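Local coordinates for protein aminoglycoside phosphotransferase (Alicyclobacillus acidocaldarius subsp. acidocaldarius, PDB 4PDY) that probably transfers a phosphate group to a small-molecule acceptor and carries a bound histidine in this crystal form, at residues 153-158 with 202-207; 251-256 with 293-298. One frame throughout, in Å; residues are numbered along the deposited sequence.

Contact 1: residues 153-158 with 202-207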
ATOM      1  N   ASP A 153       2.971 -14.725   6.269  1.00 42.63           N
ATOM      2  CA  ASP A 153       4.047 -15.581   5.815  1.00 32.35           C
ATOM      3  C   ASP A 153       4.750 -14.902   4.630  1.00 28.28           C
ATOM      4  O   ASP A 153       4.580 -15.296   3.467  1.00 26.58           O
ATOM      5  CB  ASP A 153       3.484 -16.949   5.422  1.00 28.67           C
ATOM      6  CG  ASP A 153       4.536 -17.864   4.831  1.00 33.91           C
ATOM      7  OD1 ASP A 153       5.737 -17.649   5.120  1.00 36.02           O
ATOM      8  OD2 ASP A 153       4.156 -18.780   4.066  1.00 37.70           O
ATOM      9  N   VAL A 154       5.532 -13.872   4.939  1.00 27.43           N
ATOM     10  CA  VAL A 154       6.193 -13.096   3.893  1.00 25.49           C
ATOM     11  C   VAL A 154       7.250 -13.945   3.164  1.00 20.30           C
ATOM     12  O   VAL A 154       7.377 -13.852   1.951  1.00 22.35           O
ATOM     13  CB  VAL A 154       6.744 -11.740   4.421  1.00 29.87           C
ATOM     14  CG1 VAL A 154       7.931 -11.928   5.358  1.00 33.72           C
ATOM     15  CG2 VAL A 154       7.139 -10.828   3.274  1.00 28.16           C
ATOM     16  N   PHE A 155       8.009 -14.781   3.882  1.00 21.12           N
ATOM     17  CA  PHE A 155       8.965 -15.653   3.201  1.00 21.16           C
ATOM     18  C   PHE A 155       8.266 -16.522   2.140  1.00 19.75           C
ATOM     19  O   PHE A 155       8.714 -16.598   1.004  1.00 18.81           O
ATOM     20  CB  PHE A 155       9.749 -16.543   4.174  1.00 19.34           C
ATOM     21  CG  PHE A 155      10.620 -17.555   3.478  1.00 19.80           C
ATOM     22  CD1 PHE A 155      11.874 -17.192   2.992  1.00 21.45           C
ATOM     23  CD2 PHE A 155      10.183 -18.862   3.285  1.00 21.63           C
ATOM     24  CE1 PHE A 155      12.677 -18.115   2.348  1.00 22.71           C
ATOM     25  CE2 PHE A 155      10.974 -19.770   2.606  1.00 22.22           C
ATOM     26  CZ  PHE A 155      12.218 -19.402   2.138  1.00 21.51           C
ATOM     27  N   GLY A 156       7.181 -17.188   2.524  1.00 19.72           N
ATOM     28  CA  GLY A 156       6.496 -18.117   1.617  1.00 19.35           C
ATOM     29  C   GLY A 156       5.956 -17.406   0.390  1.00 18.20           C
ATOM     30  O   GLY A 156       5.969 -17.956  -0.705  1.00 18.95           O
ATOM     31  N   LEU A 157       5.466 -16.190   0.587  1.00 19.29           N
ATOM     32  CA  LEU A 157       4.947 -15.386  -0.512  1.00 18.30           C
ATOM     33  C   LEU A 157       6.037 -15.123  -1.550  1.00 15.39           C
ATOM     34  O   LEU A 157       5.863 -15.364  -2.745  1.00 15.98           O
ATOM     35  CB  LEU A 157       4.407 -14.071   0.048  1.00 19.72           C
ATOM     36  CG  LEU A 157       3.870 -13.030  -0.926  1.00 21.89           C
ATOM     37  CD1 LEU A 157       2.544 -13.471  -1.541  1.00 24.96           C
ATOM     38  CD2 LEU A 157       3.705 -11.718  -0.175  1.00 24.50           C
ATOM     39  N   PHE A 158       7.192 -14.668  -1.079  1.00 14.56           N
ATOM     40  CA  PHE A 158       8.287 -14.367  -1.972  1.00 13.90           C
ATOM     41  C   PHE A 158       8.942 -15.627  -2.554  1.00 12.80           C
ATOM     42  O   PHE A 158       9.371 -15.616  -3.716  1.00 13.33           O
ATOM     43  CB  PHE A 158       9.281 -13.416  -1.311  1.00 13.35           C
ATOM     44  CG  PHE A 158       8.800 -11.972  -1.299  1.00 15.81           C
ATOM     45  CD1 PHE A 158       8.755 -11.231  -2.470  1.00 15.84           C
ATOM     46  CD2 PHE A 158       8.345 -11.379  -0.140  1.00 16.76           C
ATOM     47  CE1 PHE A 158       8.301  -9.918  -2.480  1.00 16.65           C
ATOM     48  CE2 PHE A 158       7.888 -10.068  -0.136  1.00 17.75           C
ATOM     49  CZ  PHE A 158       7.876  -9.340  -1.302  1.00 19.48           C
ATOM     50  N   LEU A 202      17.976 -12.984   2.932  1.00 16.37           N
ATOM     51  CA  LEU A 202      17.687 -12.026   3.999  1.00 16.45           C
ATOM     52  C   LEU A 202      16.481 -12.436   4.820  1.00 15.21           C
ATOM     53  O   LEU A 202      16.494 -12.328   6.044  1.00 18.19           O
ATOM     54  CB  LEU A 202      17.473 -10.612   3.457  1.00 19.47           C
ATOM     55  CG  LEU A 202      18.750  -9.845   3.119  1.00 22.14           C
ATOM     56  CD1 LEU A 202      18.383  -8.615   2.309  1.00 22.21           C
ATOM     57  CD2 LEU A 202      19.506  -9.445   4.371  1.00 27.18           C
ATOM     58  N   PHE A 203      15.443 -12.935   4.161  1.00 14.27           N
ATOM     59  CA  PHE A 203      14.271 -13.434   4.883  1.00 16.70           C
ATOM     60  C   PHE A 203      14.592 -14.616   5.811  1.00 18.31           C
ATOM     61  O   PHE A 203      13.889 -14.817   6.787  1.00 20.55           O
ATOM     62  CB  PHE A 203      13.145 -13.830   3.922  1.00 16.67           C
ATOM     63  CG  PHE A 203      12.379 -12.660   3.335  1.00 16.48           C
ATOM     64  CD1 PHE A 203      11.652 -11.781   4.143  1.00 16.72           C
ATOM     65  CD2 PHE A 203      12.354 -12.478   1.970  1.00 15.12           C
ATOM     66  CE1 PHE A 203      10.936 -10.725   3.585  1.00 17.03           C
ATOM     67  CE2 PHE A 203      11.644 -11.423   1.414  1.00 15.34           C
ATOM     68  CZ  PHE A 203      10.941 -10.555   2.223  1.00 19.39           C
ATOM     69  N   GLU A 204      15.644 -15.376   5.485  1.00 15.74           N
ATOM     70  CA  GLU A 204      16.114 -16.533   6.285  1.00 15.64           C
ATOM     71  C   GLU A 204      17.092 -16.150   7.397  1.00 16.84           C
ATOM     72  O   GLU A 204      17.446 -16.993   8.217  1.00 20.15           O
ATOM     73  CB  GLU A 204      16.726 -17.573   5.344  1.00 17.10           C
ATOM     74  CG  GLU A 204      15.689 -18.162   4.401  1.00 18.93           C
ATOM     75  CD  GLU A 204      16.242 -19.205   3.462  1.00 25.17           C
ATOM     76  OE1 GLU A 204      17.458 -19.185   3.181  1.00 29.23           O
ATOM     77  OE2 GLU A 204      15.449 -20.048   2.989  1.00 33.34           O
ATOM     78  N   ASP A 205      17.503 -14.889   7.452  1.00 16.03           N
ATOM     79  CA  ASP A 205      18.399 -14.423   8.491  1.00 16.70           C
ATOM     80  C   ASP A 205      17.671 -14.311   9.823  1.00 15.66           C
ATOM     81  O   ASP A 205      16.547 -13.800   9.915  1.00 16.66           O
ATOM     82  CB  ASP A 205      19.046 -13.073   8.125  1.00 19.24           C
ATOM     83  CG  ASP A 205      20.133 -13.198   7.049  1.00 25.83           C
ATOM     84  OD1 ASP A 205      20.715 -14.304   6.891  1.00 30.68           O
ATOM     85  OD2 ASP A 205      20.422 -12.180   6.360  1.00 31.66           O
ATOM     86  N   ARG A 206      18.332 -14.764  10.876  1.00 19.65           N
ATOM     87  CA  ARG A 206      17.690 -14.856  12.177  1.00 20.86           C
ATOM     88  C   ARG A 206      17.247 -13.492  12.734  1.00 21.16           C
ATOM     89  O   ARG A 206      16.212 -13.377  13.396  1.00 21.54           O
ATOM     90  CB  ARG A 206      18.623 -15.624  13.134  1.00 25.17           C
ATOM     91  CG  ARG A 206      19.969 -14.948  13.373  1.00 31.22           C
ATOM     92  CD  ARG A 206      21.105 -15.946  13.596  1.00 37.23           C
ATOM     93  NE  ARG A 206      22.147 -15.419  14.473  1.00 44.03           N
ATOM     94  CZ  ARG A 206      22.017 -15.194  15.782  1.00 42.02           C
ATOM     95  NH1 ARG A 206      20.872 -15.437  16.415  1.00 39.91           N
ATOM     96  NH2 ARG A 206      23.051 -14.716  16.471  1.00 43.71           N
ATOM     97  N   ASP A 207      17.994 -12.446  12.418  1.00 19.72           N
ATOM     98  CA  ASP A 207      17.631 -11.104  12.888  1.00 19.04           C
ATOM     99  C   ASP A 207      16.338 -10.559  12.244  1.00 17.60           C
ATOM    100  O   ASP A 207      15.527  -9.946  12.922  1.00 17.32           O
ATOM    101  CB  ASP A 207      18.794 -10.119  12.735  1.00 23.13           C
ATOM    102  CG  ASP A 207      19.149  -9.822  11.294  1.00 25.15           C
ATOM    103  OD1 ASP A 207      19.447 -10.768  10.523  1.00 32.12           O
ATOM    104  OD2 ASP A 207      19.154  -8.620  10.927  1.00 32.26           O
TER
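Phe203 slides its ring past that of Phe158, the planes nearly parallel at 18° but so displaced, with centroids 5.3 Å apart, that they barely overlap. The pair therefore touches through few atoms: CZ of Phe203 lies 3.6 Å from CD2 of Phe158, with Phe203 CE2 close beside it. Val154 approaches Phe203 roughly at right angles. Its CG1 occupies the crowded position between backbone N and carbonyl carbon (chi1 70°) and packs 3.7 Å from Phe203 CE1; CG2 reaches the same carbon and also sits at the edge of the Phe158 ring, in its plane. This is plain helix-to-helix packing within the helical lobe, joining the first turn of helix 154-173 to the end of helix 189-203. Phe155, with CG anti to its backbone N, offers a ring edge instead, and CB of Phe203 lies in the plane of the Phe155 ring, 3.7 Å from Phe155 CD1. Beyond it, the extended Glu204 brings OE2 to 3.4 Å from Phe155 CZ. Asp153 caps its helix, OD1 accepting from Gly156 N. An alanine in place of Phe203 would remove the ring shared by Val154 and Phe158 and would probably loosen the junction and the packing on Ala297 and Ile298. No hydrogen bond crosses between the segments, so shape and dispersion carry the contact, and the Glu204 carboxylate rests on Phe155 by van der Waals contact at the rim.

Contact 2: residues 251-256 with 293-298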
ATOM      1  N   PRO A 251       3.799  -6.291  10.704  1.00 12.00           N
ATOM      2  CA  PRO A 251       5.045  -5.614  11.002  1.00 12.27           C
ATOM      3  C   PRO A 251       5.155  -4.295  10.251  1.00 11.31           C
ATOM      4  O   PRO A 251       4.820  -4.227   9.076  1.00 11.36           O
ATOM      5  CB  PRO A 251       6.104  -6.610  10.531  1.00 13.56           C
ATOM      6  CG  PRO A 251       5.448  -7.944  10.667  1.00 16.37           C
ATOM      7  CD  PRO A 251       4.022  -7.675  10.249  1.00 13.80           C
ATOM      8  N   ARG A 252       5.684  -3.293  10.941  1.00 11.07           N
ATOM      9  CA  ARG A 252       5.850  -1.964  10.387  1.00 10.41           C
ATOM     10  C   ARG A 252       6.629  -1.951   9.077  1.00 11.34           C
ATOM     11  O   ARG A 252       6.363  -1.132   8.187  1.00 12.33           O
ATOM     12  CB  ARG A 252       6.488  -1.050  11.428  1.00 11.87           C
ATOM     13  CG  ARG A 252       6.451   0.410  11.057  1.00 12.05           C
ATOM     14  CD  ARG A 252       6.843   1.322  12.191  1.00 11.85           C
ATOM     15  NE  ARG A 252       8.293   1.298  12.423  1.00 11.91           N
ATOM     16  CZ  ARG A 252       8.996   2.305  12.931  1.00 12.50           C
ATOM     17  NH1 ARG A 252       8.394   3.448  13.276  1.00 11.57           N
ATOM     18  NH2 ARG A 252      10.313   2.199  13.068  1.00 13.97           N
ATOM     19  N   ALA A 253       7.584  -2.853   8.927  1.00 11.40           N
ATOM     20  CA  ALA A 253       8.364  -2.960   7.716  1.00  9.97           C
ATOM     21  C   ALA A 253       7.520  -3.112   6.447  1.00 10.85           C
ATOM     22  O   ALA A 253       7.973  -2.747   5.350  1.00 11.71           O
ATOM     23  CB  ALA A 253       9.338  -4.142   7.836  1.00 11.10           C
ATOM     24  N   LEU A 254       6.331  -3.701   6.564  1.00 11.35           N
ATOM     25  CA  LEU A 254       5.487  -3.852   5.375  1.00 11.66           C
ATOM     26  C   LEU A 254       5.047  -2.503   4.801  1.00 11.49           C
ATOM     27  O   LEU A 254       5.239  -2.267   3.620  1.00 10.96           O
ATOM     28  CB  LEU A 254       4.280  -4.713   5.658  1.00 12.98           C
ATOM     29  CG  LEU A 254       4.548  -6.207   5.898  1.00 17.36           C
ATOM     30  CD1 LEU A 254       3.243  -6.944   6.128  1.00 18.88           C
ATOM     31  CD2 LEU A 254       5.314  -6.832   4.743  1.00 22.61           C
ATOM     32  N   ASP A 255       4.517  -1.623   5.640  1.00 10.34           N
ATOM     33  CA  ASP A 255       4.134  -0.305   5.161  1.00 11.00           C
ATOM     34  C   ASP A 255       5.376   0.460   4.701  1.00 11.18           C
ATOM     35  O   ASP A 255       5.344   1.152   3.681  1.00 10.64           O
ATOM     36  CB  ASP A 255       3.399   0.480   6.254  1.00 11.69           C
ATOM     37  CG  ASP A 255       1.858   0.274   6.264  1.00 11.28           C
ATOM     38  OD1 ASP A 255       1.263  -0.359   5.350  1.00 12.00           O
ATOM     39  OD2 ASP A 255       1.252   0.747   7.264  1.00 11.02           O
HETATM   40  N   MSE A 256       6.475   0.347   5.445  0.50 10.17           N
HETATM   41  CA  MSE A 256       7.679   1.076   5.084  0.50 10.29           C
HETATM   42  C   MSE A 256       8.214   0.654   3.734  0.50  9.86           C
HETATM   43  O   MSE A 256       8.533   1.498   2.890  0.50 10.17           O
HETATM   44  CB  MSE A 256       8.705   0.931   6.204  0.50  9.89           C
HETATM   45  CG  MSE A 256       9.790   1.986   6.078  0.50 10.22           C
HETATM   46 SE   MSE A 256      11.152   1.718   7.451  0.50 12.89          SE
HETATM   47  CE  MSE A 256      10.185   1.547   9.155  0.50 12.28           C
ATOM     48  N   ARG A 293      16.801  -4.355   7.881  1.00 11.86           N
ATOM     49  CA  ARG A 293      17.114  -5.564   7.105  1.00 13.29           C
ATOM     50  C   ARG A 293      15.859  -6.232   6.547  1.00 10.69           C
ATOM     51  O   ARG A 293      15.885  -6.756   5.440  1.00 12.39           O
ATOM     52  CB  ARG A 293      17.952  -6.538   7.932  1.00 15.05           C
ATOM     53  CG  ARG A 293      19.215  -5.878   8.441  1.00 18.38           C
ATOM     54  CD  ARG A 293      20.482  -6.563   8.028  1.00 24.08           C
ATOM     55  NE  ARG A 293      20.498  -7.968   8.393  1.00 22.36           N
ATOM     56  CZ  ARG A 293      21.145  -8.904   7.710  1.00 27.49           C
ATOM     57  NH1 ARG A 293      21.082 -10.159   8.117  1.00 27.95           N
ATOM     58  NH2 ARG A 293      21.859  -8.593   6.627  1.00 28.91           N
ATOM     59  N   ALA A 294      14.773  -6.226   7.319  1.00 11.62           N
ATOM     60  CA  ALA A 294      13.492  -6.720   6.810  1.00 12.51           C
ATOM     61  C   ALA A 294      13.015  -5.901   5.600  1.00 11.26           C
ATOM     62  O   ALA A 294      12.543  -6.453   4.615  1.00 12.86           O
ATOM     63  CB  ALA A 294      12.442  -6.704   7.900  1.00 12.44           C
ATOM     64  N   VAL A 295      13.141  -4.576   5.688  1.00 10.88           N
ATOM     65  CA  VAL A 295      12.800  -3.701   4.572  1.00 10.49           C
ATOM     66  C   VAL A 295      13.703  -4.019   3.371  1.00 10.88           C
ATOM     67  O   VAL A 295      13.224  -4.122   2.252  1.00 12.60           O
ATOM     68  CB  VAL A 295      12.917  -2.217   4.984  1.00 12.03           C
ATOM     69  CG1 VAL A 295      12.843  -1.322   3.761  1.00 12.59           C
ATOM     70  CG2 VAL A 295      11.832  -1.840   5.977  1.00 11.48           C
ATOM     71  N   GLU A 296      15.012  -4.216   3.607  1.00 11.52           N
ATOM     72  CA  GLU A 296      15.887  -4.573   2.512  1.00 11.67           C
ATOM     73  C   GLU A 296      15.487  -5.899   1.845  1.00 12.36           C
ATOM     74  O   GLU A 296      15.580  -6.034   0.622  1.00 13.45           O
ATOM     75  CB  GLU A 296      17.322  -4.719   3.001  1.00 13.03           C
ATOM     76  CG  GLU A 296      17.985  -3.416   3.408  1.00 15.44           C
ATOM     77  CD  GLU A 296      19.419  -3.646   3.837  1.00 18.38           C
ATOM     78  OE1 GLU A 296      19.651  -4.207   4.936  1.00 22.89           O
ATOM     79  OE2 GLU A 296      20.308  -3.278   3.051  1.00 21.20           O
ATOM     80  N   ALA A 297      15.078  -6.879   2.648  1.00 12.03           N
ATOM     81  CA  ALA A 297      14.657  -8.167   2.098  1.00 13.84           C
ATOM     82  C   ALA A 297      13.515  -7.986   1.100  1.00 13.01           C
ATOM     83  O   ALA A 297      13.497  -8.562  -0.004  1.00 13.48           O
ATOM     84  CB  ALA A 297      14.211  -9.109   3.211  1.00 14.62           C
ATOM     85  N   ILE A 298      12.565  -7.139   1.489  1.00 12.38           N
ATOM     86  CA  ILE A 298      11.418  -6.898   0.641  1.00 11.54           C
ATOM     87  C   ILE A 298      11.843  -6.123  -0.619  1.00 11.79           C
ATOM     88  O   ILE A 298      11.504  -6.519  -1.730  1.00 12.50           O
ATOM     89  CB  ILE A 298      10.315  -6.142   1.411  1.00 12.22           C
ATOM     90  CG1 ILE A 298       9.728  -7.009   2.518  1.00 13.48           C
ATOM     91  CG2 ILE A 298       9.184  -5.714   0.478  1.00 12.79           C
ATOM     92  CD1 ILE A 298       9.066  -6.226   3.620  1.00 16.24           C
TER
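Apolar packing accounts for every side-chain pair between helix 252-266 and helix 289-300, whose short segments cross at -49° with axes 9.1 Å apart. Small residues sit at the middle: CB of Ala253 meets CB of Ala294 at 4.0 Å and CG2 of Val295 at 3.9 Å. That same Val295 methyl, anti to its carbonyl carbon, also touches SE of Met256, a selenomethionine introduced in place of methionine, at 3.9 Å; the chain of Met256 bends only at chi3 (-50°). On another flank, Leu254 and Ile298 cross at about a right angle, CD2 to CD1, and Ile298 CD1 additionally rests 4.0 Å from the Ala253 carbonyl O.

No hydrogen bond joins the two segments; their polar groups bind residues around them. Arg252 forms a salt bridge with Glu291, and Arg261 donates through NH2 to the carbonyl of Ile298. Asp255 accepts from the backbone N of both His223 and Leu224, one on each carboxylate oxygen. Such a buried helix aspartate gripping consecutive backbone amides is consistent with the helix F aspartate that braces the catalytic loop in protein kinases, the clan to which this family belongs, and the packing places helix 289-300 against that helix in the helical lobe.

After the mainly beta N-terminal part and helix 121-137, the chain enters helix 154-173, and contact 1 closes a largely helical excursion on reaching the junction of helices 189-203 and 206-218. The chain then passes through short strands before helix 252-266 begins the second excursion, which contact 2 closes at helix 289-300. The two closures run in series, neither nested nor crossed, with centres about 11 Å apart. Their later segments join them: Arg293 forms salt bridges from NH1 to Asp205 OD2 (2.8 Å) and from NE to Asp207 OD2 (2.9 Å), while Leu202 packs on Ala297. Helix 289-300 therefore links both excursions within one helical lobe.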